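Local coordinates for putative Acetyltransferase from the GNAT family (Novosphingobium aromaticivorans DSM 12444, PDB 3EC4), which is a putative GNAT-family acetyltransferase that probably transfers an acyl group, as other members of the family do, though its own substrate is not known, at residues H6-P11 with L84-A89; E61-E66 with V78-P83; G148-P153 with E159-C164; K181-M186 with E191-H196. All coordinates share one frame; numbering follows the deposited sequence.

Contact 1: residues H6-P11 with L84-A89; sequences HPLDRP and LLQMIA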
loop_
_atom_site.group_PDB
_atom_site.type_symbol
_atom_site.label_atom_id
_atom_site.label_comp_id
_atom_site.label_asym_id
_atom_site.label_seq_id
_atom_site.Cartn_x
_atom_site.Cartn_y
_atom_site.Cartn_z
ATOM N N HIS A 6 2.836 -13.684 -12.515
ATOM C CA HIS A 6 2.515 -12.269 -12.676
ATOM C C HIS A 6 3.313 -11.411 -11.676
ATOM O O HIS A 6 3.578 -11.860 -10.555
ATOM C CB HIS A 6 1.024 -12.131 -12.412
ATOM C CG HIS A 6 0.414 -10.897 -12.976
ATOM N ND1 HIS A 6 0.630 -9.649 -12.441
ATOM C CD2 HIS A 6 -0.436 -10.722 -14.010
ATOM C CE1 HIS A 6 -0.047 -8.755 -13.129
ATOM N NE2 HIS A 6 -0.705 -9.380 -14.088
ATOM N N PRO A 7 3.749 -10.192 -12.081
ATOM C CA PRO A 7 4.381 -9.282 -11.127
ATOM C C PRO A 7 3.586 -9.045 -9.859
ATOM O O PRO A 7 4.184 -8.872 -8.794
ATOM C CB PRO A 7 4.503 -7.962 -11.915
ATOM C CG PRO A 7 4.599 -8.391 -13.313
ATOM C CD PRO A 7 3.697 -9.598 -13.426
ATOM N N LEU A 8 2.256 -9.056 -9.966
ATOM C CA LEU A 8 1.411 -8.810 -8.791
ATOM C C LEU A 8 1.303 -10.020 -7.847
ATOM O O LEU A 8 0.735 -9.912 -6.762
ATOM C CB LEU A 8 0.036 -8.354 -9.222
ATOM C CG LEU A 8 -0.130 -7.041 -9.980
ATOM C CD1 LEU A 8 -1.644 -6.851 -10.128
ATOM C CD2 LEU A 8 0.502 -5.905 -9.154
ATOM N N ASP A 9 1.818 -11.170 -8.241
ATOM C CA ASP A 9 1.830 -12.322 -7.317
ATOM C C ASP A 9 2.785 -12.124 -6.147
ATOM O O ASP A 9 2.666 -12.771 -5.114
ATOM C CB ASP A 9 2.187 -13.601 -8.048
ATOM C CG ASP A 9 1.131 -14.038 -9.013
ATOM O OD1 ASP A 9 -0.029 -13.580 -8.954
ATOM O OD2 ASP A 9 1.497 -14.816 -9.898
ATOM N N ARG A 10 3.806 -11.313 -6.338
ATOM C CA ARG A 10 4.741 -11.022 -5.272
ATOM C C ARG A 10 5.076 -9.547 -5.293
ATOM O O ARG A 10 6.132 -9.154 -5.804
ATOM C CB ARG A 10 6.001 -11.871 -5.418
ATOM C CG ARG A 10 5.793 -13.396 -5.390
ATOM C CD ARG A 10 7.124 -14.112 -5.089
ATOM N NE ARG A 10 7.497 -13.802 -3.728
ATOM C CZ ARG A 10 8.727 -13.827 -3.218
ATOM N NH1 ARG A 10 9.783 -14.189 -3.935
ATOM N NH2 ARG A 10 8.877 -13.481 -1.949
ATOM N N PRO A 11 4.127 -8.698 -4.856
ATOM C CA PRO A 11 4.261 -7.250 -5.121
ATOM C C PRO A 11 5.398 -6.596 -4.342
ATOM O O PRO A 11 6.055 -5.704 -4.859
ATOM C CB PRO A 11 2.865 -6.678 -4.783
ATOM C CG PRO A 11 2.174 -7.728 -4.012
ATOM C CD PRO A 11 2.866 -9.040 -4.198
ATOM N N LEU A 84 -6.391 -11.006 2.048
ATOM C CA LEU A 84 -6.629 -9.862 1.144
ATOM C C LEU A 84 -7.309 -10.273 -0.148
ATOM O O LEU A 84 -7.174 -11.413 -0.613
ATOM C CB LEU A 84 -5.308 -9.182 0.765
ATOM C CG LEU A 84 -4.393 -8.803 1.903
ATOM C CD1 LEU A 84 -3.065 -8.216 1.345
ATOM C CD2 LEU A 84 -5.088 -7.834 2.905
ATOM N N LEU A 85 -7.965 -9.296 -0.787
ATOM C CA LEU A 85 -8.428 -9.461 -2.156
ATOM C C LEU A 85 -7.613 -8.458 -2.940
ATOM O O LEU A 85 -7.679 -7.253 -2.652
ATOM C CB LEU A 85 -9.933 -9.183 -2.297
ATOM C CG LEU A 85 -10.469 -9.287 -3.746
ATOM C CD1 LEU A 85 -10.321 -10.703 -4.348
ATOM C CD2 LEU A 85 -11.894 -8.782 -3.876
ATOM N N GLN A 86 -6.819 -8.948 -3.874
ATOM C CA GLN A 86 -6.091 -8.047 -4.783
ATOM C C GLN A 86 -6.930 -7.713 -6.003
ATOM O O GLN A 86 -7.509 -8.610 -6.617
ATOM C CB GLN A 86 -4.770 -8.698 -5.195
ATOM C CG GLN A 86 -3.884 -7.792 -6.017
ATOM C CD GLN A 86 -2.659 -8.552 -6.516
ATOM O OE1 GLN A 86 -2.734 -9.208 -7.537
ATOM N NE2 GLN A 86 -1.566 -8.506 -5.773
HETATM N N MSE A 87 -6.991 -6.423 -6.361
HETATM C CA MSE A 87 -7.858 -5.900 -7.436
HETATM C C MSE A 87 -7.075 -5.068 -8.441
HETATM O O MSE A 87 -6.081 -4.468 -8.091
HETATM C CB MSE A 87 -9.020 -5.062 -6.855
HETATM C CG MSE A 87 -9.739 -5.794 -5.776
HETATM SE SE MSE A 87 -11.276 -4.909 -5.084
HETATM C CE MSE A 87 -12.531 -5.251 -6.524
ATOM N N ILE A 88 -7.524 -5.084 -9.690
ATOM C CA ILE A 88 -6.846 -4.420 -10.786
ATOM C C ILE A 88 -7.826 -3.572 -11.559
ATOM O O ILE A 88 -8.964 -3.978 -11.782
ATOM C CB ILE A 88 -6.093 -5.474 -11.677
ATOM C CG1 ILE A 88 -5.100 -4.825 -12.644
ATOM C CG2 ILE A 88 -7.046 -6.373 -12.415
ATOM C CD1 ILE A 88 -4.160 -5.895 -13.327
ATOM N N ALA A 89 -7.371 -2.406 -11.998
ATOM C CA ALA A 89 -8.201 -1.550 -12.836
ATOM C C ALA A 89 -7.591 -1.473 -14.234
ATOM O O ALA A 89 -6.928 -0.495 -14.557
ATOM C CB ALA A 89 -8.369 -0.138 -12.217
#
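Leu8 and Gln86 carry this contact. The side-chain amide of Gln86 hydrogen-bonds the backbone carbonyl of Leu8, with Gln86 NE2 2.9 Å from Leu8 O. The bond is nearly straight, at 173° on the hydrogen. Leu8 O lies in the amide plane of Gln86, while NE2 sits only moderately tilted from the carbonyl plane. The other amide atom, Gln86 OE1, lies 3.4 Å from Leu8 CB. Beyond it, Leu8 CD1 meets Ile88 CD1 at 4.2 Å, a looser apolar touch. The ring of Pro11 adds a marginal one, with CG 4.2 Å from Gln86 NE2. Gln86 reaches across because its CG is anti to the backbone N (chi1 -174°) and the chain stays extended beyond it.

Further partners fix the amide. Gln86 OE1 accepts from Arg216 NH1, and NE2 also bonds His196 NE2, so both ends of this buried group are engaged. A leucine here would probably leave the Leu8 carbonyl without its donor and take one of Arg216's acceptors away, though Asp9 would remain.

The turn that presents Leu8 O is itself held locally. Leu8 N donates to His6 ND1 in the plane of the imidazole, at 3.0 Å. Asp9 OD2 accepts from His6 N at 3.2 Å, and Asp9 OD1 makes salt bridges to Arg216 and Arg217. The result is a short 3-10 turn, just ahead of helix 11-17, pinned by a glutamine to an inner strand of the mixed sheet of the GNAT-like fold.

Contact 2: residues E61-E66 with V78-P83; sequences EIWLVE and VIRVAP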
loop_
_atom_site.group_PDB
_atom_site.type_symbol
_atom_site.label_atom_id
_atom_site.label_comp_id
_atom_site.label_asym_id
_atom_site.label_seq_id
_atom_site.Cartn_x
_atom_site.Cartn_y
_atom_site.Cartn_z
ATOM N N GLU A 61 9.153 -5.591 13.548
ATOM C CA GLU A 61 8.215 -6.426 12.799
ATOM C C GLU A 61 8.342 -6.165 11.312
ATOM O O GLU A 61 8.840 -5.125 10.907
ATOM C CB GLU A 61 6.800 -6.212 13.301
ATOM C CG GLU A 61 6.302 -4.807 13.165
ATOM C CD GLU A 61 4.986 -4.534 13.885
ATOM O OE1 GLU A 61 4.661 -5.231 14.914
ATOM O OE2 GLU A 61 4.279 -3.613 13.376
ATOM N N ILE A 62 7.904 -7.117 10.502
ATOM C CA ILE A 62 7.883 -6.944 9.059
ATOM C C ILE A 62 6.574 -7.490 8.502
ATOM O O ILE A 62 6.024 -8.505 8.979
ATOM C CB ILE A 62 9.089 -7.626 8.350
ATOM C CG1 ILE A 62 9.241 -9.108 8.778
ATOM C CG2 ILE A 62 10.407 -6.838 8.568
ATOM C CD1 ILE A 62 10.233 -9.877 7.884
ATOM N N TRP A 63 6.059 -6.794 7.495
ATOM C CA TRP A 63 4.905 -7.238 6.766
ATOM C C TRP A 63 5.354 -7.823 5.454
ATOM O O TRP A 63 6.155 -7.210 4.718
ATOM C CB TRP A 63 3.944 -6.101 6.433
ATOM C CG TRP A 63 3.012 -5.721 7.520
ATOM C CD1 TRP A 63 3.138 -4.676 8.368
ATOM C CD2 TRP A 63 1.787 -6.372 7.856
ATOM N NE1 TRP A 63 2.067 -4.618 9.221
ATOM C CE2 TRP A 63 1.216 -5.646 8.926
ATOM C CE3 TRP A 63 1.116 -7.501 7.374
ATOM C CZ2 TRP A 63 0.023 -6.022 9.532
ATOM C CZ3 TRP A 63 -0.079 -7.864 7.991
ATOM C CH2 TRP A 63 -0.603 -7.122 9.053
ATOM N N LEU A 64 4.758 -8.976 5.157
ATOM C CA LEU A 64 4.907 -9.688 3.893
ATOM C C LEU A 64 3.554 -9.788 3.168
ATOM O O LEU A 64 2.518 -9.962 3.799
ATOM C CB LEU A 64 5.491 -11.074 4.131
ATOM C CG LEU A 64 6.778 -11.114 4.953
ATOM C CD1 LEU A 64 6.472 -11.675 6.314
ATOM C CD2 LEU A 64 7.872 -11.931 4.231
ATOM N N VAL A 65 3.602 -9.657 1.860
ATOM C CA VAL A 65 2.401 -9.701 0.983
ATOM C C VAL A 65 2.719 -10.754 -0.071
ATOM O O VAL A 65 3.585 -10.537 -0.932
ATOM C CB VAL A 65 2.041 -8.329 0.366
ATOM C CG1 VAL A 65 0.766 -8.466 -0.464
ATOM C CG2 VAL A 65 1.849 -7.286 1.491
ATOM N N GLU A 66 2.083 -11.917 0.082
ATOM C CA GLU A 66 2.357 -13.095 -0.729
ATOM C C GLU A 66 1.070 -13.803 -1.059
ATOM O O GLU A 66 0.048 -13.487 -0.477
ATOM C CB GLU A 66 3.317 -14.028 -0.010
ATOM C CG GLU A 66 4.626 -13.352 0.414
ATOM C CD GLU A 66 5.605 -13.076 -0.734
ATOM O OE1 GLU A 66 5.421 -13.637 -1.828
ATOM O OE2 GLU A 66 6.592 -12.303 -0.542
ATOM N N VAL A 78 4.348 -15.330 14.235
ATOM C CA VAL A 78 3.299 -14.647 13.497
ATOM C C VAL A 78 2.524 -13.749 14.460
ATOM O O VAL A 78 2.028 -14.213 15.493
ATOM C CB VAL A 78 2.310 -15.640 12.860
ATOM C CG1 VAL A 78 1.252 -14.857 12.056
ATOM C CG2 VAL A 78 3.064 -16.646 11.966
ATOM N N ILE A 79 2.408 -12.479 14.137
ATOM C CA ILE A 79 1.617 -11.526 14.964
ATOM C C ILE A 79 0.195 -11.388 14.381
ATOM O O ILE A 79 -0.798 -11.440 15.113
ATOM C CB ILE A 79 2.296 -10.132 14.995
ATOM C CG1 ILE A 79 3.696 -10.199 15.657
ATOM C CG2 ILE A 79 1.410 -9.083 15.707
ATOM C CD1 ILE A 79 4.434 -8.859 15.683
ATOM N N ARG A 80 0.123 -11.213 13.072
ATOM C CA ARG A 80 -1.141 -11.134 12.332
ATOM C C ARG A 80 -1.090 -11.871 10.988
ATOM O O ARG A 80 -0.024 -11.982 10.361
ATOM C CB ARG A 80 -1.517 -9.678 12.054
ATOM C CG ARG A 80 -2.091 -8.895 13.206
ATOM C CD ARG A 80 -2.256 -7.440 12.858
ATOM N NE ARG A 80 -3.302 -7.233 11.858
ATOM C CZ ARG A 80 -3.507 -6.116 11.173
ATOM N NH1 ARG A 80 -2.735 -5.049 11.336
ATOM N NH2 ARG A 80 -4.507 -6.071 10.325
ATOM N N VAL A 81 -2.256 -12.360 10.550
ATOM C CA VAL A 81 -2.444 -12.901 9.210
ATOM C C VAL A 81 -3.763 -12.402 8.641
ATOM O O VAL A 81 -4.824 -12.722 9.155
ATOM C CB VAL A 81 -2.420 -14.455 9.146
ATOM C CG1 VAL A 81 -2.229 -14.911 7.669
ATOM C CG2 VAL A 81 -1.314 -14.986 10.005
ATOM N N ALA A 82 -3.681 -11.631 7.570
ATOM C CA ALA A 82 -4.795 -10.917 7.003
ATOM C C ALA A 82 -5.093 -11.373 5.557
ATOM O O ALA A 82 -4.324 -11.095 4.662
ATOM C CB ALA A 82 -4.461 -9.420 7.032
ATOM N N PRO A 83 -6.196 -12.086 5.345
ATOM C CA PRO A 83 -6.624 -12.382 4.000
ATOM C C PRO A 83 -6.942 -11.091 3.243
ATOM O O PRO A 83 -7.691 -10.218 3.727
ATOM C CB PRO A 83 -7.881 -13.226 4.206
ATOM C CG PRO A 83 -7.681 -13.817 5.614
ATOM C CD PRO A 83 -7.094 -12.675 6.347
#
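Trp63 and Arg80 meet edge to face. The six-membered part of the indole points its rim at one face of the guanidinium, and the two planes stand 89° apart. Trp63 CZ2 is 3.4 Å from Arg80 NH1, and Trp63 CH2 is 3.7 Å from Arg80 CZ. CH2 lies above the guanidinium plane, displaced toward its rim. The charged group therefore sits beside the indole edge and does not stack over its pi face. The aliphatic part of the arginine joins in, with Arg80 CB 4.0 Å from Trp63 CH2. The arginine chain bends at its third torsion (chi3 69°), which turns the guanidinium face to the indole. Its far end is held by Tyr198, whose OH hydrogen-bonds Arg80 NH2.

Ile79 makes a smaller touch beside this pair. Its CD1 lies 3.7 Å from Glu61 OE1, and the two side chains cross at about a right angle. This is a van der Waals contact between a methyl and a carboxylate oxygen, near the protein surface.

The two strands are not partners in the sheet. Strand 214-226 runs between them, and Trp63 also rests on its Ala221 and Leu223. Side chains thus bridge across the middle strand on one face. Ile79 and Arg80 are neighbours in sequence yet both point toward segment 61-66. That follows from the backbone: the pair together faces Leu223 on strand 214-226, a classic beta bulge in strand 76-88.

Contact 3: residues G148-P153 with E159-C164; sequences GERMRP and EVSGVC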
loop_
_atom_site.group_PDB
_atom_site.type_symbol
_atom_site.label_atom_id
_atom_site.label_comp_id
_atom_site.label_asym_id
_atom_site.label_seq_id
_atom_site.Cartn_x
_atom_site.Cartn_y
_atom_site.Cartn_z
ATOM N N GLY A 148 -2.990 8.087 -2.084
ATOM C CA GLY A 148 -1.727 8.151 -2.760
ATOM C C GLY A 148 -1.365 6.904 -3.530
ATOM O O GLY A 148 -2.184 5.984 -3.735
ATOM N N GLU A 149 -0.104 6.897 -3.912
ATOM C CA GLU A 149 0.535 5.811 -4.630
ATOM C C GLU A 149 1.539 5.096 -3.759
ATOM O O GLU A 149 2.209 5.727 -2.941
ATOM C CB GLU A 149 1.273 6.359 -5.836
ATOM C CG GLU A 149 0.401 7.196 -6.749
ATOM C CD GLU A 149 1.154 7.826 -7.875
ATOM O OE1 GLU A 149 2.308 8.244 -7.673
ATOM O OE2 GLU A 149 0.563 7.947 -8.978
ATOM N N ARG A 150 1.691 3.795 -3.978
ATOM C CA ARG A 150 2.688 3.029 -3.238
ATOM C C ARG A 150 3.517 2.105 -4.130
ATOM O O ARG A 150 4.335 2.608 -4.911
ATOM C CB ARG A 150 2.026 2.350 -2.039
ATOM C CG ARG A 150 2.953 1.881 -0.957
ATOM C CD ARG A 150 2.209 1.398 0.265
ATOM N NE ARG A 150 1.476 0.178 0.035
ATOM C CZ ARG A 150 0.724 -0.429 0.958
ATOM N NH1 ARG A 150 0.590 0.045 2.202
ATOM N NH2 ARG A 150 0.082 -1.515 0.644
HETATM N N MSE A 151 3.364 0.780 -4.023
HETATM C CA MSE A 151 4.298 -0.139 -4.684
HETATM C C MSE A 151 4.141 -0.158 -6.205
HETATM O O MSE A 151 3.052 0.095 -6.769
HETATM C CB MSE A 151 4.166 -1.574 -4.146
HETATM C CG MSE A 151 4.341 -1.661 -2.681
HETATM SE SE MSE A 151 4.431 -3.490 -2.067
HETATM C CE MSE A 151 3.433 -3.223 -0.400
ATOM N N ARG A 152 5.246 -0.461 -6.869
ATOM C CA ARG A 152 5.276 -0.557 -8.319
ATOM C C ARG A 152 6.001 -1.838 -8.711
ATOM O O ARG A 152 7.188 -1.817 -8.922
ATOM C CB ARG A 152 5.978 0.655 -8.916
ATOM C CG ARG A 152 5.176 1.945 -8.701
ATOM C CD ARG A 152 5.966 3.169 -9.039
ATOM N NE ARG A 152 5.174 4.346 -8.766
ATOM C CZ ARG A 152 4.310 4.891 -9.603
ATOM N NH1 ARG A 152 4.206 4.452 -10.845
ATOM N NH2 ARG A 152 3.590 5.941 -9.205
ATOM N N PRO A 153 5.264 -2.972 -8.750
ATOM C CA PRO A 153 5.841 -4.291 -9.011
ATOM C C PRO A 153 6.465 -4.501 -10.407
ATOM O O PRO A 153 7.258 -5.410 -10.594
ATOM C CB PRO A 153 4.664 -5.238 -8.752
ATOM C CG PRO A 153 3.759 -4.472 -7.793
ATOM C CD PRO A 153 3.839 -3.067 -8.385
ATOM N N GLU A 159 0.358 0.876 -7.322
ATOM C CA GLU A 159 -0.572 0.626 -6.245
ATOM C C GLU A 159 -1.264 1.888 -5.728
ATOM O O GLU A 159 -0.619 2.865 -5.389
ATOM C CB GLU A 159 0.173 -0.036 -5.080
ATOM C CG GLU A 159 -0.768 -0.615 -4.022
ATOM C CD GLU A 159 -0.025 -1.198 -2.845
ATOM O OE1 GLU A 159 1.125 -0.774 -2.636
ATOM O OE2 GLU A 159 -0.619 -2.040 -2.114
ATOM N N VAL A 160 -2.585 1.830 -5.636
ATOM C CA VAL A 160 -3.373 2.795 -4.853
ATOM C C VAL A 160 -3.346 2.464 -3.358
ATOM O O VAL A 160 -3.629 1.337 -2.975
ATOM C CB VAL A 160 -4.832 2.824 -5.329
ATOM C CG1 VAL A 160 -5.593 3.892 -4.559
ATOM C CG2 VAL A 160 -4.849 3.110 -6.877
ATOM N N SER A 161 -2.937 3.435 -2.531
ATOM C CA SER A 161 -2.717 3.219 -1.074
ATOM C C SER A 161 -2.949 4.521 -0.280
ATOM O O SER A 161 -3.071 5.619 -0.853
ATOM C CB SER A 161 -1.317 2.657 -0.766
ATOM O OG SER A 161 -1.255 2.039 0.532
ATOM N N GLY A 162 -3.069 4.371 1.037
ATOM C CA GLY A 162 -3.147 5.520 1.935
ATOM C C GLY A 162 -4.474 6.248 1.869
ATOM O O GLY A 162 -4.522 7.455 2.158
ATOM N N VAL A 163 -5.555 5.529 1.521
ATOM C CA VAL A 163 -6.871 6.177 1.383
ATOM C C VAL A 163 -7.482 6.309 2.779
ATOM O O VAL A 163 -7.867 5.317 3.397
ATOM C CB VAL A 163 -7.838 5.377 0.495
ATOM C CG1 VAL A 163 -9.159 6.128 0.376
ATOM C CG2 VAL A 163 -7.204 5.116 -0.921
ATOM N N CYS A 164 -7.602 7.520 3.286
ATOM C CA CYS A 164 -8.197 7.649 4.601
ATOM C C CYS A 164 -8.788 9.008 4.792
ATOM O O CYS A 164 -8.292 9.999 4.233
ATOM C CB CYS A 164 -7.145 7.412 5.646
ATOM S SG CYS A 164 -5.839 8.608 5.463
#
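A beta hairpin of strands 142-149 and 157-165 holds this contact, near the middle of the chain. Gly148 and Ser161 form an antiparallel hydrogen-bonded pair, with Gly148 N 2.8 Å from Ser161 O and Ser161 N 2.9 Å from Gly148 O. Glu149 and Val160 follow as a non-hydrogen-bonded pair. Past them Arg150 N bonds Glu159 O, and Glu159 N bonds Met151 O, so the pairing continues where strand 142-149 has ended.

Glu159 has the largest area buried by this contact. Arg150 grips its carboxylate side-on in a salt bridge, with NE 2.9 Å from Glu159 OE1 and NH2 2.9 Å from Glu159 OE2. OE1 lies near the guanidinium plane, but NE approaches it from above the carboxylate plane. The two flat groups are twisted 59° apart. OE1 takes a second donor, Met151 N at 3.1 Å, through its anti lone pair.

In GNAT proteins a central strand leads through the loop that binds the acetyl-CoA pyrophosphate into a helix. Strand 157-165, followed by helix 174-188, probably holds that place. Its other edge pairs with strand 192-198.

Arg150 CG is anti to the backbone N (chi1 -162°), which lays the arginine alongside Glu159. Ser161 OG sits over one face of the guanidinium, 3.2 Å from Arg150 NH1, but its angles to NE and NH1 are too poor for a hydrogen bond. A leucine in place of Arg150 would probably leave the buried Glu159 carboxylate without its cation. Met151 CG packs 3.3 Å from Glu159 OE1, and Tyr194 and His196 also touch the Glu159 side chain.

Contact 4: residues K181-M186 with E191-H196; sequences KVIAGM and EVPYLH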
loop_
_atom_site.group_PDB
_atom_site.type_symbol
_atom_site.label_atom_id
_atom_site.label_comp_id
_atom_site.label_asym_id
_atom_site.label_seq_id
_atom_site.Cartn_x
_atom_site.Cartn_y
_atom_site.Cartn_z
ATOM N N LYS A 181 -8.762 10.521 -8.641
ATOM C CA LYS A 181 -7.645 11.399 -8.971
ATOM C C LYS A 181 -6.346 10.614 -9.079
ATOM O O LYS A 181 -5.569 10.763 -10.017
ATOM C CB LYS A 181 -7.509 12.490 -7.933
ATOM C CG LYS A 181 -6.466 13.534 -8.311
ATOM C CD LYS A 181 -6.834 14.360 -9.522
ATOM C CE LYS A 181 -5.779 15.425 -9.750
ATOM N NZ LYS A 181 -6.045 16.205 -10.929
ATOM N N VAL A 182 -6.088 9.761 -8.110
ATOM C CA VAL A 182 -4.873 8.945 -8.167
ATOM C C VAL A 182 -4.783 8.083 -9.475
ATOM O O VAL A 182 -3.730 8.036 -10.138
ATOM C CB VAL A 182 -4.760 8.035 -6.888
ATOM C CG1 VAL A 182 -3.587 6.981 -7.113
ATOM C CG2 VAL A 182 -4.497 8.856 -5.622
ATOM N N ILE A 183 -5.880 7.394 -9.834
ATOM C CA ILE A 183 -5.879 6.493 -10.995
ATOM C C ILE A 183 -5.825 7.234 -12.351
ATOM O O ILE A 183 -5.282 6.714 -13.289
ATOM C CB ILE A 183 -7.003 5.429 -10.946
ATOM C CG1 ILE A 183 -8.390 6.035 -11.097
ATOM C CG2 ILE A 183 -6.858 4.567 -9.677
ATOM C CD1 ILE A 183 -9.546 4.961 -11.080
ATOM N N ALA A 184 -6.309 8.488 -12.366
ATOM C CA ALA A 184 -6.183 9.363 -13.515
ATOM C C ALA A 184 -4.707 9.618 -13.816
ATOM O O ALA A 184 -4.283 9.622 -14.986
ATOM C CB ALA A 184 -6.916 10.641 -13.243
ATOM N N GLY A 185 -3.915 9.841 -12.771
ATOM C CA GLY A 185 -2.483 10.128 -12.950
ATOM C C GLY A 185 -1.767 8.895 -13.457
ATOM O O GLY A 185 -0.939 8.971 -14.375
HETATM N N MSE A 186 -2.099 7.743 -12.859
HETATM C CA MSE A 186 -1.581 6.450 -13.338
HETATM C C MSE A 186 -1.924 6.232 -14.829
HETATM O O MSE A 186 -1.043 5.998 -15.677
HETATM C CB MSE A 186 -2.117 5.316 -12.481
HETATM C CG MSE A 186 -1.563 5.397 -11.060
HETATM SE SE MSE A 186 -2.446 4.071 -9.980
HETATM C CE MSE A 186 -1.497 4.351 -8.333
ATOM N N GLU A 191 0.006 3.454 -16.834
ATOM C CA GLU A 191 0.109 2.457 -15.792
ATOM C C GLU A 191 -1.280 1.955 -15.424
ATOM O O GLU A 191 -2.281 2.700 -15.461
ATOM C CB GLU A 191 0.767 3.024 -14.527
ATOM C CG GLU A 191 2.155 3.556 -14.768
ATOM C CD GLU A 191 2.585 4.575 -13.728
ATOM O OE1 GLU A 191 1.847 4.813 -12.739
ATOM O OE2 GLU A 191 3.670 5.140 -13.912
ATOM N N VAL A 192 -1.309 0.688 -15.047
ATOM C CA VAL A 192 -2.477 0.017 -14.584
ATOM C C VAL A 192 -2.523 0.064 -13.024
ATOM O O VAL A 192 -1.579 -0.414 -12.320
ATOM C CB VAL A 192 -2.490 -1.471 -15.074
ATOM C CG1 VAL A 192 -3.674 -2.233 -14.435
ATOM C CG2 VAL A 192 -2.449 -1.626 -16.630
ATOM N N PRO A 193 -3.595 0.665 -12.464
ATOM C CA PRO A 193 -3.808 0.655 -11.030
ATOM C C PRO A 193 -4.138 -0.713 -10.515
ATOM O O PRO A 193 -4.829 -1.476 -11.186
ATOM C CB PRO A 193 -5.025 1.592 -10.825
ATOM C CG PRO A 193 -5.123 2.391 -12.097
ATOM C CD PRO A 193 -4.622 1.484 -13.158
ATOM N N TYR A 194 -3.647 -1.004 -9.323
ATOM C CA TYR A 194 -4.086 -2.157 -8.528
ATOM C C TYR A 194 -4.131 -1.771 -7.057
ATOM O O TYR A 194 -3.566 -0.756 -6.646
ATOM C CB TYR A 194 -3.152 -3.349 -8.768
ATOM C CG TYR A 194 -1.887 -3.306 -7.970
ATOM C CD1 TYR A 194 -0.810 -2.544 -8.388
ATOM C CD2 TYR A 194 -1.748 -4.079 -6.837
ATOM C CE1 TYR A 194 0.364 -2.503 -7.627
ATOM C CE2 TYR A 194 -0.610 -4.064 -6.107
ATOM C CZ TYR A 194 0.455 -3.261 -6.510
ATOM O OH TYR A 194 1.614 -3.250 -5.766
ATOM N N LEU A 195 -4.782 -2.591 -6.242
ATOM C CA LEU A 195 -4.844 -2.357 -4.821
ATOM C C LEU A 195 -5.158 -3.640 -4.126
ATOM O O LEU A 195 -5.507 -4.622 -4.746
ATOM C CB LEU A 195 -5.882 -1.289 -4.474
ATOM C CG LEU A 195 -7.342 -1.546 -4.915
ATOM C CD1 LEU A 195 -8.048 -2.521 -3.974
ATOM C CD2 LEU A 195 -8.146 -0.230 -5.052
ATOM N N HIS A 196 -4.978 -3.631 -2.825
ATOM C CA HIS A 196 -5.444 -4.707 -1.967
ATOM C C HIS A 196 -6.517 -4.179 -1.047
ATOM O O HIS A 196 -6.393 -3.057 -0.522
ATOM C CB HIS A 196 -4.309 -5.283 -1.094
ATOM C CG HIS A 196 -3.206 -5.932 -1.879
ATOM N ND1 HIS A 196 -2.029 -5.286 -2.178
ATOM C CD2 HIS A 196 -3.119 -7.158 -2.461
ATOM C CE1 HIS A 196 -1.258 -6.086 -2.898
ATOM N NE2 HIS A 196 -1.891 -7.231 -3.069
#
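The backbones come closest at Met186 and Glu191, with CA atoms 5.0 Å apart and Glu191 N donating to Met186 O at 3.0 Å; the CA atoms of Ile183 and Pro193 lie 6.2 Å apart. From there the side chains pack round the proline. Met186 is a selenomethionine, and its SE lies 3.7 Å from Pro193 CB as the two slide past each other in opposite directions. Ile183 CG2 meets the same Pro193 CB at 3.7 Å, crossing the ring at about a right angle. Pro193 CB thus sits against Ile183 and Met186 together. Met186 reaches it with a chain extended beyond CG (chi2 173°, chi3 177°).

Glu191 lies across the stem of Met186, with OE1 3.8 Å from Met186 CG. This is only a van der Waals touch. The polar partners of OE1 are Arg189 and Arg152, both salt bridges.

The contact closes a beta-alpha-beta unit, in which helix 174-188 links the parallel neighbours 157-165 and 192-198. Met186 also rests on Ala158 of strand 157-165 and on Glu149 of strand 142-149, placing the helix against one face of the sheet.

How the contacts relate
Contacts 1 to 4 all reach one mixed sheet. Along the chain, contact 2 lies between the two segments of contact 1; contacts 3 and 4 follow in turn. Strand 76-88 serves contacts 1 and 2, whose centres are about 16 Å apart and which are tied by a salt bridge from Arg10 to Glu66. Its neighbour 192-198 carries contact 4, and the next strand, 157-165, pairs with 142-149 in contact 3. Contacts 3 and 4 are the closest pair, about 8 Å between centres. Contacts 2 and 4 have centres about 24 Å apart, on opposite sides of the chain's centre. The sheet joins the N-terminal segment and the 61-66 edge to the hairpin and helix of the acetyltransferase family region.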